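Local coordinates for protein GlcNAc-alpha-1,4-Gal-releasing endo-beta-galactosidase (Clostridium perfringens, PDB 1UPS) that probably hydrolyses O-glycosidic bonds as a family 16 endo-beta-galactosidase, releasing GlcNAc-alpha-1,4-Gal from glycans, and carries a bound calcium ion, at residues 52-57 / 116-121; 120-125 / 153-158; 214-219 / 229-234. One frame throughout, in Å; residues are numbered along the deposited sequence.

Contact 1: 52-57 / 116-121; sequences YLPHWC and HERNEW
Arg118 turns one face of its guanidinium to Pro54, whose CG lies over it toward the rim, 3.8 Å from Arg118 NE. The two side chains cross at about a right angle. The arginine chain gets there by bending at chi2 and chi3, which brings its aliphatic part back against His55, with Arg118 CG 3.6 Å from His55 CB. The guanidinium charge is met by a salt bridge from Arg118 NE to Asp102. His55 puts its CG in the crowded position between backbone N and carbonyl carbon (chi1 52°), so that its ring leads away from 116-121, and NE2 bonds to the carbonyl of Ile106; CD2 of this ring lies over the centre of the Trp56 indole.

The two loops are joined directly by one hydrogen bond, His116 N to His55 O at 2.8 Å, in the plane of the carbonyl. His55 belongs to the short 3-10 turn 54-56, just before Cys57, which is disulfide-linked to Cys86. The His116 ring has Cys57 O over one face, 3.5 Å from His116 CD2, and a water at its edge, 3.2 Å from His116 NE2, that also gives Trp56 O a weak bond. Loop thus meets loop in the GH16 domain through one backbone bond and apolar flanks of proline, histidine and arginine, while the arginine's charge is probably balanced largely by Asp102, outside the two segments.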
loop_
_atom_site.group_PDB
_atom_site.type_symbol
_atom_site.label_atom_id
_atom_site.label_comp_id
_atom_site.label_asym_id
_atom_site.label_seq_id
_atom_site.Cartn_x
_atom_site.Cartn_y
_atom_site.Cartn_z
ATOM N N TYR A 52 22.585 3.066 -5.780
ATOM C CA TYR A 52 21.597 3.463 -4.793
ATOM C C TYR A 52 21.791 4.965 -4.495
ATOM O O TYR A 52 22.841 5.356 -3.993
ATOM C CB TYR A 52 21.773 2.593 -3.525
ATOM C CG TYR A 52 20.777 2.868 -2.404
ATOM C CD1 TYR A 52 19.485 3.329 -2.682
ATOM C CD2 TYR A 52 21.130 2.649 -1.068
ATOM C CE1 TYR A 52 18.563 3.594 -1.627
ATOM C CE2 TYR A 52 20.227 2.893 -0.017
ATOM C CZ TYR A 52 18.950 3.367 -0.309
ATOM O OH TYR A 52 18.080 3.629 0.732
ATOM N N LEU A 53 20.799 5.801 -4.829
ATOM C CA LEU A 53 20.840 7.259 -4.516
ATOM C C LEU A 53 22.257 7.877 -4.549
ATOM O O LEU A 53 22.704 8.483 -3.568
ATOM C CB LEU A 53 20.155 7.557 -3.171
ATOM C CG LEU A 53 18.708 7.062 -3.045
ATOM C CD1 LEU A 53 18.222 7.144 -1.586
ATOM C CD2 LEU A 53 17.773 7.847 -3.977
ATOM N N PRO A 54 22.956 7.722 -5.678
ATOM C CA PRO A 54 24.389 8.069 -5.741
ATOM C C PRO A 54 24.709 9.556 -5.525
ATOM O O PRO A 54 25.851 9.875 -5.178
ATOM C CB PRO A 54 24.810 7.592 -7.131
ATOM C CG PRO A 54 23.530 7.599 -7.952
ATOM C CD PRO A 54 22.458 7.183 -6.960
ATOM N N HIS A 55 23.724 10.436 -5.687
ATOM C CA HIS A 55 23.922 11.872 -5.430
ATOM C C HIS A 55 24.242 12.212 -3.968
ATOM O O HIS A 55 24.754 13.312 -3.689
ATOM C CB HIS A 55 22.699 12.667 -5.882
ATOM C CG HIS A 55 21.408 12.146 -5.334
ATOM N ND1 HIS A 55 20.810 11.003 -5.812
ATOM C CD2 HIS A 55 20.616 12.598 -4.334
ATOM C CE1 HIS A 55 19.691 10.779 -5.145
ATOM N NE2 HIS A 55 19.547 11.733 -4.242
ATOM N N TRP A 56 23.958 11.299 -3.030
ATOM C CA TRP A 56 24.273 11.571 -1.614
ATOM C C TRP A 56 25.730 11.279 -1.249
ATOM O O TRP A 56 26.192 11.702 -0.202
ATOM C CB TRP A 56 23.346 10.829 -0.638
ATOM C CG TRP A 56 21.891 11.199 -0.786
ATOM C CD1 TRP A 56 20.831 10.334 -0.888
ATOM C CD2 TRP A 56 21.341 12.522 -0.854
ATOM N NE1 TRP A 56 19.660 11.040 -1.020
ATOM C CE2 TRP A 56 19.939 12.386 -1.003
ATOM C CE3 TRP A 56 21.895 13.822 -0.812
ATOM C CZ2 TRP A 56 19.079 13.488 -1.133
ATOM C CZ3 TRP A 56 21.042 14.929 -0.918
ATOM C CH2 TRP A 56 19.637 14.750 -1.089
ATOM N N CYS A 57 26.457 10.584 -2.117
ATOM C CA CYS A 57 27.743 10.013 -1.730
ATOM C C CYS A 57 28.890 10.690 -2.472
ATOM O O CYS A 57 28.855 10.806 -3.699
ATOM C CB CYS A 57 27.722 8.512 -2.010
ATOM S SG CYS A 57 26.135 7.733 -1.583
ATOM N N HIS A 116 25.390 15.874 -4.530
ATOM C CA HIS A 116 26.337 15.819 -5.644
ATOM C C HIS A 116 25.593 15.764 -6.970
ATOM O O HIS A 116 24.822 14.826 -7.228
ATOM C CB HIS A 116 27.309 14.649 -5.485
ATOM C CG HIS A 116 27.979 14.626 -4.150
ATOM N ND1 HIS A 116 29.135 15.333 -3.889
ATOM C CD2 HIS A 116 27.628 14.032 -2.987
ATOM C CE1 HIS A 116 29.476 15.156 -2.624
ATOM N NE2 HIS A 116 28.581 14.369 -2.056
ATOM N N GLU A 117 25.824 16.780 -7.805
ATOM C CA GLU A 117 25.017 16.999 -9.015
ATOM C C GLU A 117 25.017 15.816 -9.979
ATOM O O GLU A 117 26.076 15.221 -10.259
ATOM C CB GLU A 117 25.463 18.274 -9.752
ATOM N N ARG A 118 23.823 15.476 -10.473
ATOM C CA ARG A 118 23.653 14.378 -11.429
ATOM C C ARG A 118 23.012 14.917 -12.693
ATOM O O ARG A 118 22.227 15.877 -12.645
ATOM C CB ARG A 118 22.756 13.257 -10.867
ATOM C CG ARG A 118 23.089 12.774 -9.451
ATOM C CD ARG A 118 24.306 11.849 -9.314
ATOM N NE ARG A 118 24.242 10.653 -10.151
ATOM C CZ ARG A 118 25.292 9.903 -10.472
ATOM N NH1 ARG A 118 26.516 10.231 -10.039
ATOM N NH2 ARG A 118 25.133 8.830 -11.246
ATOM N N ASN A 119 23.341 14.301 -13.826
ATOM C CA ASN A 119 22.644 14.604 -15.070
ATOM C C ASN A 119 21.333 13.833 -15.045
ATOM O O ASN A 119 21.335 12.604 -15.053
ATOM C CB ASN A 119 23.476 14.209 -16.292
ATOM C CG ASN A 119 24.758 15.028 -16.422
ATOM O OD1 ASN A 119 24.810 16.210 -16.051
ATOM N ND2 ASN A 119 25.801 14.400 -16.960
ATOM N N GLU A 120 20.218 14.555 -15.001
ATOM C CA GLU A 120 18.918 13.914 -14.819
ATOM C C GLU A 120 18.667 12.840 -15.860
ATOM O O GLU A 120 18.815 13.074 -17.072
ATOM C CB GLU A 120 17.805 14.962 -14.828
ATOM C CG GLU A 120 16.417 14.396 -14.549
ATOM C CD GLU A 120 15.327 15.454 -14.630
ATOM O OE1 GLU A 120 15.642 16.671 -14.713
ATOM O OE2 GLU A 120 14.144 15.075 -14.596
ATOM N N TRP A 121 18.290 11.655 -15.373
ATOM C CA TRP A 121 17.918 10.537 -16.236
ATOM C C TRP A 121 16.684 9.824 -15.666
ATOM O O TRP A 121 16.563 9.640 -14.449
ATOM C CB TRP A 121 19.116 9.576 -16.412
ATOM C CG TRP A 121 18.749 8.273 -17.079
ATOM C CD1 TRP A 121 18.706 8.005 -18.429
ATOM C CD2 TRP A 121 18.360 7.068 -16.419
ATOM N NE1 TRP A 121 18.304 6.705 -18.641
ATOM C CE2 TRP A 121 18.082 6.105 -17.422
ATOM C CE3 TRP A 121 18.228 6.693 -15.068
ATOM C CZ2 TRP A 121 17.693 4.789 -17.117
ATOM C CZ3 TRP A 121 17.807 5.395 -14.766
ATOM C CH2 TRP A 121 17.554 4.458 -15.790
HETATM O O HOH W 1 28.402 13.998 1.097
#

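Contact 2: 120-125 / 153-158; sequences EWRGYT and MQDDTN
The guanidinium of Arg122 has the methyl CE of Met153 over one face, offset toward the rim, and carboxylates at its edge: Glu120 OE2 in its plane, Asp155 slightly tilted from it. Glu120, Arg122 and Asp155 form a salt-bridge network at the surface of the GH16 domain, tying the short strand 121-122 to the loop that follows strand 145-152. Arg122 and Asp155 meet tip to tip in an end-on, two-pronged grip. NH2 of Arg122 bonds to Asp155 OD1 at 2.8 Å, and NH1 of Arg122 to Asp155 OD2 at 2.9 Å. Each oxygen offers its syn lone pair, although the two planes are turned 32° apart.

Arg122 NH2 also reaches Glu120 OE2 at 2.9 Å, nearly along the C-O axis. The two acids come close as a result, Glu120 OE2 lying 4.3 Å from Asp155 OD1, a repulsion that the shared arginine would offset. A third carboxylate, Glu245, takes a salt bridge from Arg122 NH1 and a hydrogen bond with Thr125 OG1. With its chain bent at chi3 (78°), Arg122 turns NE toward the loop that follows its strand, donating to Thr125 OG1 at 2.9 Å, so all three guanidinium nitrogens are engaged and the group's rotation is fixed. Beside the network Met153, bent at chi2 and chi3, crosses Thr125 at about a right angle, its SD 3.7 Å from Thr125 CG2.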
loop_
_atom_site.group_PDB
_atom_site.type_symbol
_atom_site.label_atom_id
_atom_site.label_comp_id
_atom_site.label_asym_id
_atom_site.label_seq_id
_atom_site.Cartn_x
_atom_site.Cartn_y
_atom_site.Cartn_z
ATOM N N GLU A 120 20.218 14.555 -15.001
ATOM C CA GLU A 120 18.918 13.914 -14.819
ATOM C C GLU A 120 18.667 12.840 -15.860
ATOM O O GLU A 120 18.815 13.074 -17.072
ATOM C CB GLU A 120 17.805 14.962 -14.828
ATOM C CG GLU A 120 16.417 14.396 -14.549
ATOM C CD GLU A 120 15.327 15.454 -14.630
ATOM O OE1 GLU A 120 15.642 16.671 -14.713
ATOM O OE2 GLU A 120 14.144 15.075 -14.596
ATOM N N TRP A 121 18.290 11.655 -15.373
ATOM C CA TRP A 121 17.918 10.537 -16.236
ATOM C C TRP A 121 16.684 9.824 -15.666
ATOM O O TRP A 121 16.563 9.640 -14.449
ATOM C CB TRP A 121 19.116 9.576 -16.412
ATOM C CG TRP A 121 18.749 8.273 -17.079
ATOM C CD1 TRP A 121 18.706 8.005 -18.429
ATOM C CD2 TRP A 121 18.360 7.068 -16.419
ATOM N NE1 TRP A 121 18.304 6.705 -18.641
ATOM C CE2 TRP A 121 18.082 6.105 -17.422
ATOM C CE3 TRP A 121 18.228 6.693 -15.068
ATOM C CZ2 TRP A 121 17.693 4.789 -17.117
ATOM C CZ3 TRP A 121 17.807 5.395 -14.766
ATOM C CH2 TRP A 121 17.554 4.458 -15.790
ATOM N N ARG A 122 15.756 9.448 -16.546
ATOM C CA ARG A 122 14.505 8.842 -16.119
ATOM C C ARG A 122 14.254 7.587 -16.943
ATOM O O ARG A 122 13.851 7.671 -18.122
ATOM C CB ARG A 122 13.324 9.826 -16.249
ATOM C CG ARG A 122 13.570 11.192 -15.572
ATOM C CD ARG A 122 12.520 12.225 -15.892
ATOM N NE ARG A 122 11.262 12.074 -15.155
ATOM C CZ ARG A 122 10.914 12.818 -14.106
ATOM N NH1 ARG A 122 9.729 12.644 -13.532
ATOM N NH2 ARG A 122 11.759 13.731 -13.617
ATOM N N GLY A 123 14.523 6.436 -16.328
ATOM C CA GLY A 123 14.233 5.137 -16.922
ATOM C C GLY A 123 12.739 4.892 -16.996
ATOM O O GLY A 123 12.192 4.561 -18.068
ATOM N N TYR A 124 12.071 5.051 -15.855
ATOM C CA TYR A 124 10.616 5.004 -15.791
ATOM C C TYR A 124 10.095 5.814 -14.616
ATOM O O TYR A 124 10.323 5.463 -13.454
ATOM C CB TYR A 124 10.092 3.560 -15.692
ATOM C CG TYR A 124 8.573 3.497 -15.781
ATOM C CD1 TYR A 124 7.915 3.836 -16.969
ATOM C CD2 TYR A 124 7.798 3.124 -14.673
ATOM C CE1 TYR A 124 6.523 3.794 -17.056
ATOM C CE2 TYR A 124 6.400 3.097 -14.742
ATOM C CZ TYR A 124 5.777 3.426 -15.946
ATOM O OH TYR A 124 4.408 3.393 -16.046
ATOM N N THR A 125 9.407 6.905 -14.926
ATOM C CA THR A 125 8.722 7.693 -13.911
ATOM C C THR A 125 7.295 7.901 -14.396
ATOM O O THR A 125 7.075 8.200 -15.587
ATOM C CB THR A 125 9.395 9.074 -13.724
ATOM O OG1 THR A 125 9.502 9.717 -15.000
ATOM C CG2 THR A 125 10.872 8.927 -13.248
ATOM N N MET A 153 9.473 12.520 -7.682
ATOM C CA MET A 153 10.611 12.960 -8.484
ATOM C C MET A 153 10.966 14.417 -8.263
ATOM O O MET A 153 11.889 14.932 -8.910
ATOM C CB MET A 153 10.354 12.687 -9.976
ATOM C CG MET A 153 10.396 11.185 -10.324
ATOM S SD MET A 153 11.971 10.339 -9.985
ATOM C CE MET A 153 13.082 11.216 -10.751
ATOM N N GLN A 154 10.239 15.094 -7.364
ATOM C CA GLN A 154 10.608 16.455 -6.946
ATOM C C GLN A 154 10.714 17.378 -8.167
ATOM O O GLN A 154 11.597 18.227 -8.270
ATOM C CB GLN A 154 11.910 16.427 -6.101
ATOM C CG GLN A 154 11.705 15.672 -4.775
ATOM C CD GLN A 154 12.995 15.284 -4.037
ATOM O OE1 GLN A 154 13.066 14.192 -3.482
ATOM N NE2 GLN A 154 13.989 16.170 -4.021
ATOM N N ASP A 155 9.772 17.214 -9.084
ATOM C CA ASP A 155 9.809 17.934 -10.367
ATOM C C ASP A 155 9.428 19.403 -10.259
ATOM O O ASP A 155 9.715 20.196 -11.181
ATOM C CB ASP A 155 8.901 17.229 -11.383
ATOM C CG ASP A 155 9.493 15.926 -11.887
ATOM O OD1 ASP A 155 10.733 15.872 -12.146
ATOM O OD2 ASP A 155 8.780 14.918 -12.079
ATOM N N ASP A 156 8.784 19.770 -9.148
ATOM C CA ASP A 156 8.389 21.167 -8.917
ATOM C C ASP A 156 9.597 22.117 -8.836
ATOM O O ASP A 156 9.678 23.098 -9.583
ATOM C CB ASP A 156 7.433 21.322 -7.702
ATOM C CG ASP A 156 7.967 20.677 -6.421
ATOM O OD1 ASP A 156 7.387 20.951 -5.339
ATOM O OD2 ASP A 156 8.932 19.879 -6.395
ATOM N N THR A 157 10.562 21.793 -7.969
ATOM C CA THR A 157 11.745 22.653 -7.770
ATOM C C THR A 157 13.069 22.028 -8.200
ATOM O O THR A 157 14.095 22.724 -8.267
ATOM C CB THR A 157 11.916 22.977 -6.293
ATOM O OG1 THR A 157 12.026 21.747 -5.569
ATOM C CG2 THR A 157 10.677 23.625 -5.746
ATOM N N ASN A 158 13.073 20.710 -8.378
ATOM C CA ASN A 158 14.301 19.961 -8.637
ATOM C C ASN A 158 15.337 20.125 -7.530
ATOM O O ASN A 158 16.530 20.000 -7.761
ATOM C CB ASN A 158 14.884 20.302 -10.016
ATOM C CG ASN A 158 13.856 20.145 -11.115
ATOM O OD1 ASN A 158 13.273 19.053 -11.277
ATOM N ND2 ASN A 158 13.600 21.247 -11.877
#

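Contact 3: 214-219 / 229-234; sequences YHIYAM and YYDNEL
At the open end of the hairpin 215-221/225-230, within the GH16 beta-sandwich, the second strand leaves through a type I' turn, Tyr230 to Glu233, into strand 233-239. Ala218 and Tyr229 make the hydrogen-bonded pair: Tyr229 N donates to Ala218 O at 2.8 Å, arriving from above the carbonyl plane, and Ala218 N returns a bond to Tyr229 O at 3.0 Å. Tyr217 and Tyr230 form the next, non-hydrogen-bonded pair, with their rings on the same face of the sheet. These rings lie side by side in an offset edge-to-face arrangement, the edge of Tyr230 turned to the face of Tyr217, planes at 61° and CD1 of Tyr230 3.7 Å from Tyr217 CE2. Trp182 adds an edge-to-face partner for Tyr217.

Beyond the Tyr217-Tyr230 bridge Asp231 keeps up the bonding: its N donates to Ile216 O at 2.8 Å, and OD2 of its side chain, not its backbone carbonyl, accepts from Ile216 N at the same 2.8 Å, almost perfectly straight (177°) and nearly along the C-O axis. OD1 accepts from the imidazole of His215, whose NE2 is bonded to Glu213, so the ring lies between two acids, which would favour its protonated form. The Tyr230 hydroxyl, bonded to Ser207 O, sits over one face of that imidazole. His215 ND1 reaches the syn lone pair of Asp231 OD1 at 2.7 Å, within 5° of the ring plane.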
loop_
_atom_site.group_PDB
_atom_site.type_symbol
_atom_site.label_atom_id
_atom_site.label_comp_id
_atom_site.label_asym_id
_atom_site.label_seq_id
_atom_site.Cartn_x
_atom_site.Cartn_y
_atom_site.Cartn_z
ATOM N N TYR A 214 7.352 -17.861 -4.829
ATOM C CA TYR A 214 7.007 -16.625 -5.518
ATOM C C TYR A 214 5.560 -16.268 -5.197
ATOM O O TYR A 214 4.669 -17.146 -5.261
ATOM C CB TYR A 214 7.146 -16.776 -7.027
ATOM C CG TYR A 214 8.578 -16.710 -7.473
ATOM C CD1 TYR A 214 9.203 -15.475 -7.709
ATOM C CD2 TYR A 214 9.319 -17.880 -7.633
ATOM C CE1 TYR A 214 10.550 -15.419 -8.148
ATOM C CE2 TYR A 214 10.649 -17.840 -8.057
ATOM C CZ TYR A 214 11.264 -16.606 -8.294
ATOM O OH TYR A 214 12.586 -16.586 -8.706
ATOM N N HIS A 215 5.343 -14.994 -4.856
ATOM C CA HIS A 215 3.994 -14.441 -4.708
ATOM C C HIS A 215 3.897 -13.117 -5.444
ATOM O O HIS A 215 4.913 -12.553 -5.835
ATOM C CB HIS A 215 3.607 -14.325 -3.231
ATOM C CG HIS A 215 3.410 -15.659 -2.598
ATOM N ND1 HIS A 215 2.196 -16.315 -2.627
ATOM C CD2 HIS A 215 4.292 -16.517 -2.031
ATOM C CE1 HIS A 215 2.328 -17.500 -2.051
ATOM N NE2 HIS A 215 3.590 -17.651 -1.686
ATOM N N ILE A 216 2.671 -12.667 -5.690
ATOM C CA ILE A 216 2.447 -11.452 -6.452
ATOM C C ILE A 216 2.059 -10.332 -5.485
ATOM O O ILE A 216 1.144 -10.489 -4.663
ATOM C CB ILE A 216 1.352 -11.677 -7.574
ATOM C CG1 ILE A 216 1.823 -12.755 -8.574
ATOM C CG2 ILE A 216 1.084 -10.394 -8.327
ATOM C CD1 ILE A 216 0.827 -13.052 -9.726
ATOM N N TYR A 217 2.761 -9.206 -5.601
ATOM C CA TYR A 217 2.512 -8.008 -4.801
ATOM C C TYR A 217 2.167 -6.887 -5.763
ATOM O O TYR A 217 2.867 -6.674 -6.750
ATOM C CB TYR A 217 3.782 -7.623 -4.007
ATOM C CG TYR A 217 4.247 -8.743 -3.091
ATOM C CD1 TYR A 217 5.215 -9.659 -3.510
ATOM C CD2 TYR A 217 3.700 -8.890 -1.815
ATOM C CE1 TYR A 217 5.653 -10.700 -2.653
ATOM C CE2 TYR A 217 4.116 -9.916 -0.958
ATOM C CZ TYR A 217 5.089 -10.820 -1.398
ATOM O OH TYR A 217 5.496 -11.834 -0.565
ATOM N N ALA A 218 1.096 -6.161 -5.477
ATOM C CA ALA A 218 0.672 -5.097 -6.385
ATOM C C ALA A 218 0.078 -3.913 -5.643
ATOM O O ALA A 218 -0.450 -4.054 -4.530
ATOM C CB ALA A 218 -0.338 -5.635 -7.443
ATOM N N MET A 219 0.195 -2.747 -6.275
ATOM C CA MET A 219 -0.441 -1.533 -5.802
ATOM C C MET A 219 -1.163 -0.852 -6.961
ATOM O O MET A 219 -0.565 -0.590 -8.017
ATOM C CB MET A 219 0.596 -0.555 -5.217
ATOM C CG MET A 219 -0.029 0.834 -4.927
ATOM S SD MET A 219 1.221 2.061 -4.434
ATOM C CE MET A 219 2.013 2.348 -5.981
ATOM N N TYR A 229 -2.530 -5.362 -3.204
ATOM C CA TYR A 229 -3.080 -6.690 -3.512
ATOM C C TYR A 229 -2.020 -7.772 -3.356
ATOM O O TYR A 229 -0.891 -7.614 -3.837
ATOM C CB TYR A 229 -3.601 -6.730 -4.962
ATOM C CG TYR A 229 -4.725 -5.767 -5.215
ATOM C CD1 TYR A 229 -6.057 -6.180 -5.110
ATOM C CD2 TYR A 229 -4.462 -4.427 -5.539
ATOM C CE1 TYR A 229 -7.096 -5.276 -5.325
ATOM C CE2 TYR A 229 -5.486 -3.529 -5.741
ATOM C CZ TYR A 229 -6.803 -3.964 -5.643
ATOM O OH TYR A 229 -7.832 -3.058 -5.846
ATOM N N TYR A 230 -2.387 -8.854 -2.672
ATOM C CA TYR A 230 -1.511 -10.015 -2.492
ATOM C C TYR A 230 -2.125 -11.171 -3.238
ATOM O O TYR A 230 -3.259 -11.562 -2.939
ATOM C CB TYR A 230 -1.425 -10.387 -1.017
ATOM C CG TYR A 230 -0.570 -11.618 -0.702
ATOM C CD1 TYR A 230 0.831 -11.524 -0.678
ATOM C CD2 TYR A 230 -1.166 -12.853 -0.379
ATOM C CE1 TYR A 230 1.630 -12.620 -0.352
ATOM C CE2 TYR A 230 -0.375 -13.978 -0.056
ATOM C CZ TYR A 230 1.022 -13.845 -0.031
ATOM O OH TYR A 230 1.822 -14.925 0.280
ATOM N N ASP A 231 -1.379 -11.723 -4.199
ATOM C CA ASP A 231 -1.904 -12.790 -5.060
ATOM C C ASP A 231 -3.297 -12.433 -5.574
ATOM O O ASP A 231 -4.230 -13.254 -5.538
ATOM C CB ASP A 231 -1.893 -14.129 -4.312
ATOM C CG ASP A 231 -0.494 -14.631 -4.079
ATOM O OD1 ASP A 231 -0.324 -15.596 -3.302
ATOM O OD2 ASP A 231 0.494 -14.100 -4.636
ATOM N N ASN A 232 -3.413 -11.193 -6.043
ATOM C CA ASN A 232 -4.624 -10.668 -6.700
ATOM C C ASN A 232 -5.829 -10.390 -5.806
ATOM O O ASN A 232 -6.936 -10.185 -6.326
ATOM C CB ASN A 232 -5.061 -11.567 -7.883
ATOM C CG ASN A 232 -3.988 -11.702 -8.943
ATOM O OD1 ASN A 232 -3.182 -10.780 -9.147
ATOM N ND2 ASN A 232 -3.977 -12.852 -9.647
ATOM N N GLU A 233 -5.636 -10.426 -4.485
ATOM C CA GLU A 233 -6.719 -10.158 -3.527
ATOM C C GLU A 233 -6.386 -8.947 -2.650
ATOM O O GLU A 233 -5.258 -8.817 -2.139
ATOM C CB GLU A 233 -6.996 -11.377 -2.630
ATOM C CG GLU A 233 -8.126 -11.130 -1.615
ATOM C CD GLU A 233 -8.467 -12.346 -0.755
ATOM O OE1 GLU A 233 -7.809 -12.537 0.311
ATOM O OE2 GLU A 233 -9.405 -13.098 -1.140
ATOM N N LEU A 234 -7.370 -8.068 -2.460
ATOM C CA LEU A 234 -7.116 -6.823 -1.708
ATOM C C LEU A 234 -6.645 -7.109 -0.278
ATOM O O LEU A 234 -7.258 -7.924 0.438
ATOM C CB LEU A 234 -8.381 -5.953 -1.704
ATOM C CG LEU A 234 -8.215 -4.570 -1.063
ATOM C CD1 LEU A 234 -7.199 -3.701 -1.815
ATOM C CD2 LEU A 234 -9.573 -3.884 -0.993
#

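Contacts 1 and 2 follow each other along one piece of chain, sharing Glu120 and Trp121, with centres 12 Å apart. Contact 1 is a buried meeting of two loops, contact 2 a surface link between the short strand 121-122 with its flanking loop and another loop. Contact 3 stands apart, its centre about 32 Å from that of contact 1 and 28 Å from that of contact 2, and is mostly buried, in paired strands and the turn that leaves them. Backbone pairing and aromatic rings dominate in contact 3, charge pairing in contact 2, side-chain flanks with a lone main-chain bond in contact 1. Contacts 1 and 2 each have their own arginine, Arg118 and Arg122, but only Arg122 has a carboxylate partner across the interface.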